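PDB 4HL7: nicotinate phosphoribosyltransferase from Vibrio cholerae, which probably catalyses the ATP-dependent synthesis of nicotinate D-ribonucleotide from nicotinate and phosphoribosyl diphosphate, a step of NAD(+) biosynthesis. Local coordinates for residues A[304-309]-A[337-342]. Residues are numbered along the deposited sequence; the frame is centred on the assembly and turned at random.
Sequences KMIAHY and EYFAGR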
ATOM      1  N   LYS A 304     -10.882  -6.162 -19.410  1.00 18.14           N
ATOM      2  CA  LYS A 304      -9.764  -5.834 -20.309  1.00 18.34           C
ATOM      3  C   LYS A 304      -8.557  -6.754 -20.072  1.00 17.06           C
ATOM      4  O   LYS A 304      -7.895  -7.179 -21.002  1.00 17.40           O
ATOM      5  CB  LYS A 304      -9.310  -4.372 -20.125  1.00 20.60           C
ATOM      6  CG  LYS A 304     -10.189  -3.384 -20.853  1.00 25.51           C
ATOM      7  CD  LYS A 304      -9.621  -1.979 -20.736  1.00 31.18           C
ATOM      8  CE  LYS A 304     -10.639  -1.014 -21.311  1.00 34.99           C
ATOM      9  NZ  LYS A 304     -10.041   0.315 -21.533  1.00 39.10           N
HETATM   10  N   MSE A 305      -8.264  -7.014 -18.811  1.00 16.25           N
HETATM   11  CA  MSE A 305      -7.129  -7.899 -18.447  1.00 17.23           C
HETATM   12  C   MSE A 305      -7.396  -9.312 -18.930  1.00 17.08           C
HETATM   13  O   MSE A 305      -6.525  -9.954 -19.448  1.00 15.99           O
HETATM   14  CB  MSE A 305      -6.934  -7.920 -16.936  1.00 15.62           C
HETATM   15  CG  MSE A 305      -6.374  -6.597 -16.412  1.00 18.82           C
HETATM   16 SE   MSE A 305      -4.548  -6.225 -17.118  1.00 24.05          SE
HETATM   17  CE  MSE A 305      -3.828  -8.065 -17.289  1.00 18.72           C
ATOM     18  N   ILE A 306      -8.606  -9.808 -18.696  1.00 16.66           N
ATOM     19  CA  ILE A 306      -9.001 -11.138 -19.213  1.00 17.68           C
ATOM     20  C   ILE A 306      -8.815 -11.192 -20.725  1.00 18.38           C
ATOM     21  O   ILE A 306      -8.207 -12.152 -21.221  1.00 16.41           O
ATOM     22  CB  ILE A 306     -10.428 -11.524 -18.789  1.00 17.58           C
ATOM     23  CG1 ILE A 306     -10.423 -11.905 -17.287  1.00 16.81           C
ATOM     24  CG2 ILE A 306     -10.968 -12.699 -19.622  1.00 18.88           C
ATOM     25  CD1 ILE A 306     -11.803 -11.997 -16.672  1.00 17.69           C
ATOM     26  N   ALA A 307      -9.328 -10.199 -21.461  1.00 18.39           N
ATOM     27  CA  ALA A 307      -9.170 -10.175 -22.944  1.00 20.10           C
ATOM     28  C   ALA A 307      -7.679 -10.168 -23.370  1.00 19.72           C
ATOM     29  O   ALA A 307      -7.273 -10.728 -24.417  1.00 18.66           O
ATOM     30  CB  ALA A 307      -9.891  -8.975 -23.535  1.00 20.64           C
ATOM     31  N   HIS A 308      -6.856  -9.474 -22.584  1.00 17.30           N
ATOM     32  CA  HIS A 308      -5.429  -9.422 -22.873  1.00 17.14           C
ATOM     33  C   HIS A 308      -4.779 -10.782 -22.718  1.00 15.01           C
ATOM     34  O   HIS A 308      -4.029 -11.232 -23.608  1.00 15.48           O
ATOM     35  CB  HIS A 308      -4.764  -8.378 -21.973  1.00 16.46           C
ATOM     36  CG  HIS A 308      -3.295  -8.199 -22.258  1.00 16.71           C
ATOM     37  ND1 HIS A 308      -2.850  -7.523 -23.322  1.00 17.85           N
ATOM     38  CD2 HIS A 308      -2.165  -8.542 -21.502  1.00 18.89           C
ATOM     39  CE1 HIS A 308      -1.494  -7.484 -23.291  1.00 17.95           C
ATOM     40  NE2 HIS A 308      -1.089  -8.114 -22.184  1.00 17.01           N
ATOM     41  N   TYR A 309      -5.053 -11.460 -21.581  1.00 15.76           N
ATOM     42  CA  TYR A 309      -4.552 -12.813 -21.390  1.00 16.82           C
ATOM     43  C   TYR A 309      -4.953 -13.727 -22.582  1.00 18.22           C
ATOM     44  O   TYR A 309      -4.105 -14.460 -23.145  1.00 19.46           O
ATOM     45  CB  TYR A 309      -5.082 -13.382 -20.113  1.00 16.91           C
ATOM     46  CG  TYR A 309      -4.328 -12.813 -18.873  1.00 16.26           C
ATOM     47  CD1 TYR A 309      -2.900 -12.756 -18.825  1.00 18.03           C
ATOM     48  CD2 TYR A 309      -5.040 -12.498 -17.702  1.00 20.14           C
ATOM     49  CE1 TYR A 309      -2.250 -12.348 -17.653  1.00 17.22           C
ATOM     50  CE2 TYR A 309      -4.382 -12.047 -16.557  1.00 17.47           C
ATOM     51  CZ  TYR A 309      -3.011 -11.968 -16.550  1.00 17.69           C
ATOM     52  OH  TYR A 309      -2.401 -11.552 -15.390  1.00 18.09           O
ATOM     53  N   GLU A 337     -19.331 -12.281  -8.053  1.00 17.46           N
ATOM     54  CA  GLU A 337     -20.318 -12.789  -9.017  1.00 20.60           C
ATOM     55  C   GLU A 337     -19.889 -12.509 -10.450  1.00 20.46           C
ATOM     56  O   GLU A 337     -20.126 -13.337 -11.360  1.00 21.76           O
ATOM     57  CB  GLU A 337     -21.687 -12.183  -8.712  1.00 19.48           C
ATOM     58  CG  GLU A 337     -22.228 -12.814  -7.424  1.00 21.36           C
ATOM     59  CD  GLU A 337     -23.495 -12.190  -6.871  1.00 25.54           C
ATOM     60  OE1 GLU A 337     -24.289 -12.966  -6.324  1.00 23.39           O
ATOM     61  OE2 GLU A 337     -23.701 -10.935  -6.960  1.00 27.13           O
ATOM     62  N   TYR A 338     -19.347 -11.321 -10.684  1.00 18.40           N
ATOM     63  CA  TYR A 338     -19.020 -10.900 -12.018  1.00 19.77           C
ATOM     64  C   TYR A 338     -17.841 -11.720 -12.582  1.00 20.70           C
ATOM     65  O   TYR A 338     -17.769 -11.933 -13.781  1.00 20.82           O
ATOM     66  CB  TYR A 338     -18.613  -9.433 -12.047  1.00 19.80           C
ATOM     67  CG  TYR A 338     -18.549  -8.809 -13.435  1.00 21.53           C
ATOM     68  CD1 TYR A 338     -19.716  -8.340 -14.065  1.00 21.74           C
ATOM     69  CD2 TYR A 338     -17.333  -8.647 -14.104  1.00 19.25           C
ATOM     70  CE1 TYR A 338     -19.663  -7.750 -15.339  1.00 23.96           C
ATOM     71  CE2 TYR A 338     -17.262  -8.077 -15.360  1.00 20.80           C
ATOM     72  CZ  TYR A 338     -18.417  -7.606 -15.979  1.00 23.07           C
ATOM     73  OH  TYR A 338     -18.298  -7.004 -17.209  1.00 25.38           O
ATOM     74  N   PHE A 339     -16.907 -12.102 -11.709  1.00 18.60           N
ATOM     75  CA  PHE A 339     -15.653 -12.780 -12.168  1.00 18.74           C
ATOM     76  C   PHE A 339     -15.614 -14.291 -11.909  1.00 21.63           C
ATOM     77  O   PHE A 339     -14.653 -14.961 -12.285  1.00 22.19           O
ATOM     78  CB  PHE A 339     -14.381 -12.024 -11.672  1.00 16.94           C
ATOM     79  CG  PHE A 339     -14.180 -10.719 -12.359  1.00 17.13           C
ATOM     80  CD1 PHE A 339     -14.357  -9.505 -11.669  1.00 16.48           C
ATOM     81  CD2 PHE A 339     -13.851 -10.677 -13.694  1.00 16.98           C
ATOM     82  CE1 PHE A 339     -14.216  -8.278 -12.317  1.00 14.87           C
ATOM     83  CE2 PHE A 339     -13.661  -9.459 -14.378  1.00 17.82           C
ATOM     84  CZ  PHE A 339     -13.840  -8.233 -13.690  1.00 16.40           C
ATOM     85  N   ALA A 340     -16.700 -14.820 -11.337  1.00 21.21           N
ATOM     86  CA  ALA A 340     -16.792 -16.248 -11.009  1.00 21.37           C
ATOM     87  C   ALA A 340     -16.539 -17.073 -12.267  1.00 20.37           C
ATOM     88  O   ALA A 340     -17.068 -16.763 -13.346  1.00 20.26           O
ATOM     89  CB  ALA A 340     -18.169 -16.582 -10.393  1.00 20.18           C
ATOM     90  N   GLY A 341     -15.648 -18.050 -12.143  1.00 22.46           N
ATOM     91  CA  GLY A 341     -15.314 -18.955 -13.256  1.00 23.10           C
ATOM     92  C   GLY A 341     -14.363 -18.403 -14.309  1.00 23.10           C
ATOM     93  O   GLY A 341     -13.953 -19.124 -15.200  1.00 22.12           O
ATOM     94  N   ARG A 342     -13.978 -17.124 -14.211  1.00 18.32           N
ATOM     95  CA  ARG A 342     -13.255 -16.505 -15.271  1.00 17.87           C
ATOM     96  C   ARG A 342     -11.775 -16.207 -14.905  1.00 16.86           C
ATOM     97  O   ARG A 342     -10.966 -16.040 -15.794  1.00 18.43           O
ATOM     98  CB  ARG A 342     -13.926 -15.183 -15.709  1.00 18.58           C
ATOM     99  CG  ARG A 342     -15.417 -15.346 -16.111  1.00 20.67           C
ATOM    100  CD  ARG A 342     -16.014 -13.943 -16.187  1.00 20.96           C
ATOM    101  NE  ARG A 342     -15.456 -13.258 -17.330  1.00 21.97           N
ATOM    102  CZ  ARG A 342     -15.500 -11.925 -17.506  1.00 22.47           C
ATOM    103  NH1 ARG A 342     -16.117 -11.160 -16.649  1.00 23.47           N
ATOM    104  NH2 ARG A 342     -14.959 -11.371 -18.582  1.00 22.73           N
TER
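The guanidinium of Arg342 has Ile306 CD1 3.6 Å above its plane, nearer the margin than the centre. The carbonyl O of Tyr338 approaches the same group edge-on, and NH1 of Arg342 gives it a weak hydrogen bond of 3.4 Å. The Phe339 ring receives Ile306 CD1 at its edge, 3.8 Å from CD2. One face of this ring has Tyr338 CD2 over its centre.

A single methyl group therefore makes the contact. Ile306 CG1 is anti to its own carbonyl carbon (chi1 -74°), and the extended chi2 of 167° carries CD1 across to the other segment. The Arg342 chain bends at chi3 (70°) and crosses the isoleucine at about a right angle. CD1 also touches Arg342 CB at 3.9 Å.

The contact joins helix 298-311 to the C-terminal end of helix 329-339 and the turn leading into strand 344-349. The helices precede and follow strand 320-323, consistent with a TIM-barrel-type domain. Asp303, one turn before Ile306, forms a salt bridge with Arg342 NH2 and accepts a hydrogen bond from Tyr338 OH. The methyl makes van der Waals contact with ring edge and guanidinium face, while Asp303 holds NH2 and probably balances the charge.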